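Hydrolase, NUDIX family (Clostridium perfringens ATCC 13124, PDB 3F6A) probably hydrolyses a nucleoside diphosphate linked to another moiety, as other members of the NUDIX family do, though its own substrate is not established. Local coordinates at residues A[17-23]-A[119-125]; A[4-8]-A[94-98]; A[57-62]-A[103-107]. All blocks are in the same frame, centred on the assembly; numbering follows the deposited sequence.

Contact 1: residues A[17-23]-A[119-125]; sequences DKVLLHL and SKILKWY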
loop_
_atom_site.group_PDB
_atom_site.type_symbol
_atom_site.label_atom_id
_atom_site.label_comp_id
_atom_site.label_asym_id
_atom_site.label_seq_id
_atom_site.Cartn_x
_atom_site.Cartn_y
_atom_site.Cartn_z
ATOM N N ASP A 17 -25.226 7.243 -2.759
ATOM C CA ASP A 17 -25.396 5.873 -2.284
ATOM C C ASP A 17 -25.084 4.766 -3.294
ATOM O O ASP A 17 -25.569 3.638 -3.156
ATOM C CB ASP A 17 -26.812 5.683 -1.728
ATOM C CG ASP A 17 -27.109 6.615 -0.565
ATOM O OD1 ASP A 17 -26.311 6.643 0.399
ATOM O OD2 ASP A 17 -28.141 7.324 -0.613
ATOM N N LYS A 18 -24.263 5.072 -4.297
ATOM C CA LYS A 18 -23.904 4.068 -5.296
ATOM C C LYS A 18 -22.409 4.088 -5.633
ATOM O O LYS A 18 -21.726 5.086 -5.409
ATOM C CB LYS A 18 -24.738 4.266 -6.572
ATOM C CG LYS A 18 -26.243 4.289 -6.320
ATOM C CD LYS A 18 -27.042 4.064 -7.592
ATOM C CE LYS A 18 -28.539 4.070 -7.290
ATOM N NZ LYS A 18 -29.366 3.656 -8.463
ATOM N N VAL A 19 -21.911 2.977 -6.167
ATOM C CA VAL A 19 -20.502 2.862 -6.531
ATOM C C VAL A 19 -20.391 2.558 -8.022
ATOM O O VAL A 19 -21.219 1.843 -8.576
ATOM C CB VAL A 19 -19.809 1.746 -5.708
ATOM C CG1 VAL A 19 -20.533 0.429 -5.914
ATOM C CG2 VAL A 19 -18.347 1.637 -6.105
ATOM N N LEU A 20 -19.351 3.093 -8.656
ATOM C CA LEU A 20 -19.133 2.940 -10.093
ATOM C C LEU A 20 -18.202 1.824 -10.550
ATOM O O LEU A 20 -17.137 1.614 -9.980
ATOM C CB LEU A 20 -18.610 4.264 -10.664
ATOM C CG LEU A 20 -18.122 4.267 -12.114
ATOM C CD1 LEU A 20 -19.313 4.074 -13.052
ATOM C CD2 LEU A 20 -17.413 5.584 -12.408
ATOM N N LEU A 21 -18.613 1.121 -11.603
ATOM C CA LEU A 21 -17.813 0.046 -12.195
ATOM C C LEU A 21 -17.952 0.180 -13.708
ATOM O O LEU A 21 -18.895 0.801 -14.186
ATOM C CB LEU A 21 -18.339 -1.333 -11.771
ATOM C CG LEU A 21 -18.358 -1.713 -10.289
ATOM C CD1 LEU A 21 -19.088 -3.038 -10.118
ATOM C CD2 LEU A 21 -16.936 -1.818 -9.752
ATOM N N HIS A 22 -17.021 -0.388 -14.464
ATOM C CA HIS A 22 -17.138 -0.336 -15.914
ATOM C C HIS A 22 -16.755 -1.681 -16.515
ATOM O O HIS A 22 -15.973 -2.426 -15.929
ATOM C CB HIS A 22 -16.310 0.829 -16.498
ATOM C CG HIS A 22 -14.829 0.597 -16.550
ATOM N ND1 HIS A 22 -14.176 -0.315 -15.748
ATOM C CD2 HIS A 22 -13.864 1.209 -17.279
ATOM C CE1 HIS A 22 -12.876 -0.255 -15.981
ATOM N NE2 HIS A 22 -12.662 0.662 -16.905
ATOM N N LEU A 23 -17.341 -2.008 -17.666
ATOM C CA LEU A 23 -17.068 -3.277 -18.338
ATOM C C LEU A 23 -15.690 -3.220 -18.996
ATOM O O LEU A 23 -15.473 -2.481 -19.952
ATOM C CB LEU A 23 -18.144 -3.562 -19.400
ATOM C CG LEU A 23 -18.430 -5.036 -19.727
ATOM C CD1 LEU A 23 -19.428 -5.112 -20.870
ATOM C CD2 LEU A 23 -17.154 -5.757 -20.096
ATOM N N SER A 119 -13.443 2.011 -21.931
ATOM C CA SER A 119 -14.714 1.291 -21.862
ATOM C C SER A 119 -15.844 2.314 -21.820
ATOM O O SER A 119 -15.764 3.303 -21.083
ATOM C CB SER A 119 -14.775 0.422 -20.608
ATOM O OG SER A 119 -16.091 -0.060 -20.416
ATOM N N LYS A 120 -16.892 2.086 -22.609
ATOM C CA LYS A 120 -18.017 3.020 -22.645
ATOM C C LYS A 120 -19.251 2.533 -21.882
ATOM O O LYS A 120 -20.310 3.155 -21.947
ATOM C CB LYS A 120 -18.393 3.338 -24.096
ATOM C CG LYS A 120 -17.275 4.036 -24.876
ATOM C CD LYS A 120 -16.831 5.320 -24.182
ATOM C CE LYS A 120 -15.680 5.979 -24.939
ATOM N NZ LYS A 120 -16.095 6.343 -26.317
ATOM N N ILE A 121 -19.111 1.425 -21.163
ATOM C CA ILE A 121 -20.208 0.885 -20.373
ATOM C C ILE A 121 -19.872 1.068 -18.896
ATOM O O ILE A 121 -19.078 0.316 -18.337
ATOM C CB ILE A 121 -20.414 -0.613 -20.644
ATOM C CG1 ILE A 121 -20.619 -0.846 -22.141
ATOM C CG2 ILE A 121 -21.621 -1.115 -19.866
ATOM C CD1 ILE A 121 -20.716 -2.309 -22.532
ATOM N N LEU A 122 -20.471 2.081 -18.283
ATOM C CA LEU A 122 -20.255 2.387 -16.877
ATOM C C LEU A 122 -21.591 2.329 -16.152
ATOM O O LEU A 122 -22.578 2.897 -16.615
ATOM C CB LEU A 122 -19.643 3.785 -16.719
ATOM C CG LEU A 122 -18.176 4.006 -17.120
ATOM C CD1 LEU A 122 -17.989 3.777 -18.603
ATOM C CD2 LEU A 122 -17.769 5.417 -16.752
ATOM N N LYS A 123 -21.623 1.644 -15.015
ATOM C CA LYS A 123 -22.857 1.522 -14.258
ATOM C C LYS A 123 -22.667 1.796 -12.776
ATOM O O LYS A 123 -21.620 1.498 -12.210
ATOM C CB LYS A 123 -23.445 0.122 -14.450
ATOM C CG LYS A 123 -23.734 -0.226 -15.912
ATOM C CD LYS A 123 -24.538 -1.512 -16.030
ATOM C CE LYS A 123 -25.889 -1.383 -15.344
ATOM N NZ LYS A 123 -26.685 -2.647 -15.411
ATOM N N TRP A 124 -23.687 2.378 -12.152
ATOM C CA TRP A 124 -23.633 2.664 -10.723
ATOM C C TRP A 124 -24.436 1.591 -10.003
ATOM O O TRP A 124 -25.520 1.209 -10.451
ATOM C CB TRP A 124 -24.210 4.045 -10.420
ATOM C CG TRP A 124 -23.380 5.177 -10.964
ATOM C CD1 TRP A 124 -23.507 5.782 -12.183
ATOM C CD2 TRP A 124 -22.306 5.841 -10.296
ATOM N NE1 TRP A 124 -22.576 6.787 -12.313
ATOM C CE2 TRP A 124 -21.825 6.844 -11.168
ATOM C CE3 TRP A 124 -21.699 5.688 -9.040
ATOM C CZ2 TRP A 124 -20.767 7.691 -10.824
ATOM C CZ3 TRP A 124 -20.651 6.531 -8.698
ATOM C CH2 TRP A 124 -20.195 7.521 -9.588
ATOM N N TYR A 125 -23.905 1.105 -8.886
ATOM C CA TYR A 125 -24.569 0.050 -8.131
ATOM C C TYR A 125 -24.882 0.413 -6.690
ATOM O O TYR A 125 -24.056 0.995 -5.981
ATOM C CB TYR A 125 -23.705 -1.211 -8.130
ATOM C CG TYR A 125 -23.444 -1.792 -9.495
ATOM C CD1 TYR A 125 -24.147 -2.909 -9.942
ATOM C CD2 TYR A 125 -22.481 -1.232 -10.337
ATOM C CE1 TYR A 125 -23.899 -3.454 -11.193
ATOM C CE2 TYR A 125 -22.229 -1.765 -11.583
ATOM C CZ TYR A 125 -22.936 -2.877 -12.007
ATOM O OH TYR A 125 -22.680 -3.412 -13.247
HETATM O O HOH W 1 -28.440 1.299 -10.388
#
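Leu20 lays its CB over the six-membered ring of Trp124, in an antiparallel strand pair of the NUDIX fold that sets strand 122-125 against strand 18-23. In this CH-pi contact CB of Leu20 stands 3.6 Å from the ring centroid of Trp124, 12° off the normal. Further along the leucine, CD1 of Leu20 meets CB of Leu122 at 3.7 Å, bridging two residues of the partner strand. His22 continues this face, its CB against CG of Leu122, while ND1 of His22 is hydrogen-bonded to the carbonyl of Leu31.

On the other face Leu21 crosses Tyr125 at about a right angle, CD1 of Leu21 lying 3.7 Å from CE2 of Tyr125. Helix 138-150 covers this side, with Ala144 and Leu148 against Val19 and Ile140 against Leu21.

Paired backbone bonds fix the register: Val19 and Tyr125 exchange two, Leu21 and Lys123 two more, and Leu23 N adds one to Ile121 O at 3.0 Å. NE1 of Trp124 donates to the carbonyl of Phe110, whose ring also meets the indole edge-to-face, and this fixes the turn of the indole. At the Lys18 end a water accepts from NZ of Lys18 and donates to O of Trp124. At the other end Ser119, its OG anti to the backbone N (chi1 169°), donates from OG to O of Leu23 in a short bond, modelled at 2.5 Å but of doubtful length.

Contact 2: residues A[4-8]-A[94-98]; sequences NRHFT and PNHSH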
loop_
_atom_site.group_PDB
_atom_site.type_symbol
_atom_site.label_atom_id
_atom_site.label_comp_id
_atom_site.label_asym_id
_atom_site.label_seq_id
_atom_site.Cartn_x
_atom_site.Cartn_y
_atom_site.Cartn_z
ATOM N N ASN A 4 9.946 -3.016 -11.083
ATOM C CA ASN A 4 9.463 -3.225 -12.452
ATOM C C ASN A 4 8.004 -2.803 -12.652
ATOM O O ASN A 4 7.249 -2.674 -11.694
ATOM C CB ASN A 4 9.618 -4.699 -12.831
ATOM C CG ASN A 4 10.656 -4.919 -13.917
ATOM O OD1 ASN A 4 11.762 -4.383 -13.854
ATOM N ND2 ASN A 4 10.306 -5.724 -14.914
ATOM N N ARG A 5 7.619 -2.611 -13.911
ATOM C CA ARG A 5 6.257 -2.205 -14.273
ATOM C C ARG A 5 5.157 -3.235 -13.963
ATOM O O ARG A 5 4.333 -3.571 -14.824
ATOM C CB ARG A 5 6.211 -1.817 -15.757
ATOM C CG ARG A 5 7.427 -2.269 -16.571
ATOM C CD ARG A 5 7.519 -3.793 -16.647
ATOM N NE ARG A 5 6.320 -4.385 -17.238
ATOM C CZ ARG A 5 6.207 -5.672 -17.554
ATOM N NH1 ARG A 5 7.211 -6.508 -17.337
ATOM N NH2 ARG A 5 5.096 -6.127 -18.108
ATOM N N HIS A 6 5.140 -3.705 -12.720
ATOM C CA HIS A 6 4.166 -4.688 -12.249
ATOM C C HIS A 6 3.248 -4.066 -11.203
ATOM O O HIS A 6 2.780 -4.748 -10.296
ATOM C CB HIS A 6 4.898 -5.866 -11.610
ATOM C CG HIS A 6 5.597 -6.750 -12.591
ATOM N ND1 HIS A 6 6.843 -7.286 -12.350
ATOM C CD2 HIS A 6 5.208 -7.225 -13.798
ATOM C CE1 HIS A 6 7.193 -8.055 -13.366
ATOM N NE2 HIS A 6 6.218 -8.035 -14.257
ATOM N N PHE A 7 2.996 -2.772 -11.338
ATOM C CA PHE A 7 2.164 -2.057 -10.378
ATOM C C PHE A 7 1.013 -1.326 -11.046
ATOM O O PHE A 7 1.208 -0.582 -12.011
ATOM C CB PHE A 7 3.032 -1.067 -9.596
ATOM C CG PHE A 7 4.065 -1.730 -8.726
ATOM C CD1 PHE A 7 3.792 -2.020 -7.394
ATOM C CD2 PHE A 7 5.305 -2.089 -9.247
ATOM C CE1 PHE A 7 4.738 -2.668 -6.595
ATOM C CE2 PHE A 7 6.254 -2.735 -8.457
ATOM C CZ PHE A 7 5.973 -3.021 -7.131
ATOM N N THR A 8 -0.188 -1.544 -10.519
ATOM C CA THR A 8 -1.392 -0.922 -11.042
ATOM C C THR A 8 -2.218 -0.374 -9.880
ATOM O O THR A 8 -1.915 -0.636 -8.714
ATOM C CB THR A 8 -2.264 -1.951 -11.794
ATOM O OG1 THR A 8 -2.824 -2.878 -10.854
ATOM C CG2 THR A 8 -1.434 -2.726 -12.810
ATOM N N PRO A 94 -4.118 -6.382 -16.568
ATOM C CA PRO A 94 -3.233 -6.887 -17.623
ATOM C C PRO A 94 -2.893 -8.363 -17.432
ATOM O O PRO A 94 -2.931 -8.877 -16.313
ATOM C CB PRO A 94 -2.006 -5.987 -17.498
ATOM C CG PRO A 94 -1.964 -5.710 -16.031
ATOM C CD PRO A 94 -3.409 -5.399 -15.732
ATOM N N ASN A 95 -2.540 -9.033 -18.526
ATOM C CA ASN A 95 -2.227 -10.455 -18.482
ATOM C C ASN A 95 -0.795 -10.811 -18.112
ATOM O O ASN A 95 -0.111 -11.539 -18.829
ATOM C CB ASN A 95 -2.597 -11.101 -19.812
ATOM C CG ASN A 95 -4.069 -10.964 -20.121
ATOM O OD1 ASN A 95 -4.920 -11.291 -19.292
ATOM N ND2 ASN A 95 -4.383 -10.478 -21.316
ATOM N N HIS A 96 -0.358 -10.276 -16.981
ATOM C CA HIS A 96 0.959 -10.541 -16.425
ATOM C C HIS A 96 0.776 -10.273 -14.934
ATOM O O HIS A 96 -0.045 -9.438 -14.548
ATOM C CB HIS A 96 2.026 -9.623 -17.040
ATOM C CG HIS A 96 1.771 -8.160 -16.843
ATOM N ND1 HIS A 96 1.988 -7.521 -15.640
ATOM C CD2 HIS A 96 1.337 -7.209 -17.701
ATOM C CE1 HIS A 96 1.700 -6.236 -15.768
ATOM N NE2 HIS A 96 1.302 -6.021 -17.007
ATOM N N SER A 97 1.504 -11.000 -14.096
ATOM C CA SER A 97 1.366 -10.821 -12.657
ATOM C C SER A 97 1.569 -9.361 -12.303
ATOM O O SER A 97 2.460 -8.702 -12.834
ATOM C CB SER A 97 2.370 -11.694 -11.903
ATOM O OG SER A 97 2.016 -11.786 -10.533
ATOM N N HIS A 98 0.724 -8.845 -11.420
ATOM C CA HIS A 98 0.836 -7.453 -11.024
ATOM C C HIS A 98 0.200 -7.176 -9.677
ATOM O O HIS A 98 -0.740 -7.857 -9.257
ATOM C CB HIS A 98 0.187 -6.554 -12.078
ATOM C CG HIS A 98 -1.256 -6.862 -12.334
ATOM N ND1 HIS A 98 -2.287 -6.169 -11.733
ATOM C CD2 HIS A 98 -1.841 -7.781 -13.136
ATOM C CE1 HIS A 98 -3.443 -6.648 -12.160
ATOM N NE2 HIS A 98 -3.199 -7.625 -13.012
#
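Where strand 7-15 enters the mixed sheet of the NUDIX fold, the residues leading into it pack against the loop that runs into strand 98-106, its parallel neighbour. His6 and His98 are nearest in the backbone, with CA of His98 3.4 Å from O of His6 in a CA-H...O contact. The regular ladder starts just beyond, where the backbones of His6 and Thr8 bond to Ile99.

Outside the sheet the contact is made by polar side chains. NH2 of Arg5 sits over the centre of the His96 ring, 3.9 Å above its plane, brought there by a chain bent at both chi2 and chi3; the guanidinium is tilted 51° to the imidazole. His6 approaches the same imidazole differently, CD2 of His6 lying 3.7 Å from ND1 of His96 with the two rings oblique at 48°. That CD2 of His6 also comes within 3.3 Å of O of Ser97. The carbonyl is claimed by its own segment too: ND1 of His96 donates to O of Ser97 at 3.1 Å. The oxygen lies near the imidazole plane, but the donor stands above the carbonyl plane; the bond would limit the ring's rotation.

Deeper in, ND1 of His98 gives a weak hydrogen bond to OG1 of Thr8 at 3.4 Å. The stronger partners of this hydroxyl are Asp100 and the carbonyl of Ile99. Nearby, Phe7 meets Phe7 of the second subunit edge-to-face, and His6 packs on Asn40 of that subunit. A proton on ND1 of His96 is thus committed to Ser97, while positive charge on Arg5 would probably disfavour a second proton on that imidazole.

Contact 3: residues A[57-62]-A[103-107]; sequences LNVTLY and YYATT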
loop_
_atom_site.group_PDB
_atom_site.type_symbol
_atom_site.label_atom_id
_atom_site.label_comp_id
_atom_site.label_asym_id
_atom_site.label_seq_id
_atom_site.Cartn_x
_atom_site.Cartn_y
_atom_site.Cartn_z
ATOM N N LEU A 57 -14.260 11.933 -14.570
ATOM C CA LEU A 57 -14.618 12.361 -13.221
ATOM C C LEU A 57 -13.498 12.969 -12.397
ATOM O O LEU A 57 -12.330 12.596 -12.526
ATOM C CB LEU A 57 -15.175 11.179 -12.420
ATOM C CG LEU A 57 -16.438 10.455 -12.882
ATOM C CD1 LEU A 57 -16.685 9.252 -11.982
ATOM C CD2 LEU A 57 -17.624 11.410 -12.850
ATOM N N ASN A 58 -13.884 13.919 -11.552
ATOM C CA ASN A 58 -12.979 14.552 -10.606
ATOM C C ASN A 58 -13.342 13.779 -9.341
ATOM O O ASN A 58 -14.523 13.640 -9.029
ATOM C CB ASN A 58 -13.329 16.030 -10.415
ATOM C CG ASN A 58 -12.753 16.912 -11.497
ATOM O OD1 ASN A 58 -13.248 18.010 -11.743
ATOM N ND2 ASN A 58 -11.695 16.443 -12.143
ATOM N N VAL A 59 -12.352 13.266 -8.620
ATOM C CA VAL A 59 -12.647 12.499 -7.417
ATOM C C VAL A 59 -11.936 12.989 -6.163
ATOM O O VAL A 59 -11.056 13.850 -6.215
ATOM C CB VAL A 59 -12.294 11.000 -7.609
ATOM C CG1 VAL A 59 -13.164 10.387 -8.689
ATOM C CG2 VAL A 59 -10.821 10.858 -7.968
ATOM N N THR A 60 -12.350 12.438 -5.028
ATOM C CA THR A 60 -11.746 12.758 -3.742
ATOM C C THR A 60 -11.402 11.434 -3.075
ATOM O O THR A 60 -12.279 10.721 -2.588
ATOM C CB THR A 60 -12.705 13.554 -2.845
ATOM O OG1 THR A 60 -12.850 14.878 -3.373
ATOM C CG2 THR A 60 -12.169 13.636 -1.414
ATOM N N LEU A 61 -10.118 11.100 -3.075
ATOM C CA LEU A 61 -9.667 9.851 -2.482
ATOM C C LEU A 61 -9.821 9.855 -0.967
ATOM O O LEU A 61 -9.555 10.856 -0.305
ATOM C CB LEU A 61 -8.199 9.603 -2.833
ATOM C CG LEU A 61 -7.817 9.475 -4.307
ATOM C CD1 LEU A 61 -6.300 9.427 -4.427
ATOM C CD2 LEU A 61 -8.432 8.223 -4.897
ATOM N N TYR A 62 -10.265 8.729 -0.420
ATOM C CA TYR A 62 -10.403 8.608 1.022
ATOM C C TYR A 62 -8.969 8.616 1.540
ATOM O O TYR A 62 -8.147 7.793 1.123
ATOM C CB TYR A 62 -11.091 7.292 1.372
ATOM C CG TYR A 62 -11.114 6.975 2.844
ATOM C CD1 TYR A 62 -11.803 7.791 3.745
ATOM C CD2 TYR A 62 -10.450 5.851 3.338
ATOM C CE1 TYR A 62 -11.826 7.496 5.104
ATOM C CE2 TYR A 62 -10.470 5.546 4.694
ATOM C CZ TYR A 62 -11.158 6.373 5.569
ATOM O OH TYR A 62 -11.158 6.083 6.912
ATOM N N TYR A 103 -7.926 1.813 -3.949
ATOM C CA TYR A 103 -8.323 3.034 -3.261
ATOM C C TYR A 103 -9.828 3.229 -3.356
ATOM O O TYR A 103 -10.464 2.766 -4.304
ATOM C CB TYR A 103 -7.643 4.248 -3.904
ATOM C CG TYR A 103 -6.144 4.281 -3.766
ATOM C CD1 TYR A 103 -5.533 5.071 -2.794
ATOM C CD2 TYR A 103 -5.328 3.521 -4.610
ATOM C CE1 TYR A 103 -4.145 5.109 -2.664
ATOM C CE2 TYR A 103 -3.938 3.554 -4.488
ATOM C CZ TYR A 103 -3.359 4.350 -3.512
ATOM O OH TYR A 103 -1.993 4.388 -3.381
ATOM N N TYR A 104 -10.395 3.916 -2.368
ATOM C CA TYR A 104 -11.820 4.218 -2.368
ATOM C C TYR A 104 -11.897 5.737 -2.464
ATOM O O TYR A 104 -11.044 6.438 -1.918
ATOM C CB TYR A 104 -12.503 3.733 -1.078
ATOM C CG TYR A 104 -12.474 2.225 -0.861
ATOM C CD1 TYR A 104 -12.246 1.345 -1.919
ATOM C CD2 TYR A 104 -12.698 1.685 0.403
ATOM C CE1 TYR A 104 -12.246 -0.043 -1.722
ATOM C CE2 TYR A 104 -12.701 0.305 0.614
ATOM C CZ TYR A 104 -12.473 -0.553 -0.453
ATOM O OH TYR A 104 -12.477 -1.915 -0.236
ATOM N N ALA A 105 -12.906 6.244 -3.159
ATOM C CA ALA A 105 -13.055 7.685 -3.328
ATOM C C ALA A 105 -14.508 8.088 -3.532
ATOM O O ALA A 105 -15.389 7.246 -3.652
ATOM C CB ALA A 105 -12.231 8.149 -4.518
ATOM N N THR A 106 -14.738 9.395 -3.578
ATOM C CA THR A 106 -16.071 9.937 -3.784
ATOM C C THR A 106 -16.049 10.874 -4.989
ATOM O O THR A 106 -14.987 11.345 -5.396
ATOM C CB THR A 106 -16.532 10.744 -2.556
ATOM O OG1 THR A 106 -15.605 11.811 -2.319
ATOM C CG2 THR A 106 -16.602 9.852 -1.318
ATOM N N THR A 107 -17.225 11.130 -5.557
ATOM C CA THR A 107 -17.372 12.048 -6.685
ATOM C C THR A 107 -18.751 12.705 -6.539
ATOM O O THR A 107 -19.621 12.181 -5.843
ATOM C CB THR A 107 -17.243 11.322 -8.046
ATOM O OG1 THR A 107 -16.970 12.283 -9.075
ATOM C CG2 THR A 107 -18.506 10.563 -8.382
HETATM O O HOH W 2 -8.443 5.246 -0.496
#
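Leu61 pairs with Ala105 and Thr60 with Thr106 where the short strand 60-61 lies antiparallel along the end of strand 98-106, just after the Nudix box of this fold, which closes at Leu57. Three backbone hydrogen bonds hold the strands. Thr60 and Thr106 form a hydrogen-bonded pair, with Thr60 N to Thr106 O at 2.9 Å and the return bond from Thr106 N to Thr60 O. The third, from Tyr62 N to Tyr104 O, is 2.8 Å long and nearly straight, 173° at the hydrogen. In place of a direct return bond between the same two residues, a water donates to O of Tyr62 and accepts from N of Tyr104.

Apolar packing fills the side bearing Leu61 and Ala105. CD2 of Leu61 rests 3.8 Å from CB of Ala105 and also approaches CB of Tyr103, while CB of Val59 lies 4.2 Å from that same alanine methyl. Helix 43-55 backs this surface, Ala51 against Val59 and Cys47 against Tyr103. The opposite face carries Thr60 and Thr106, with CB of Thr60 3.4 Å from OG1 of Thr106.

Side-chain hydrogen bonding extends the pairing past the last backbone bond. The OH of Tyr104 is hydrogen-bonded to Glu146 of helix 138-150. Thr107 places its hydroxyl anti to the backbone N (chi1 -162°), which carries it across to the loop before strand 60-61. There OG1 of Thr107 donates to O of Asn58 at 2.8 Å, from a position tilted 27° out of the carbonyl plane, with CD2 of Leu57 3.9 Å from the same OG1 of Thr107.

All three contacts belong to one mixed sheet, and strand 7-15 ties them together: it pairs with 18-23 of contact 1, supplies one segment of contact 2 and runs parallel to 98-106 of contact 3. Contacts 1 and 3, with centres about 14 Å apart, touch directly: CH2 of Trp124 lies 3.7 Å from CG2 of Thr107, and CD2 of Leu20 lies 3.8 Å from CD1 of Leu57. Both pack on helix 43-55, the Nudix helix, which in this family carries glutamates that bind the catalytic metal and probably does so here. Contact 2 stands apart, its centre about 23 Å from each of the others, beside the second subunit.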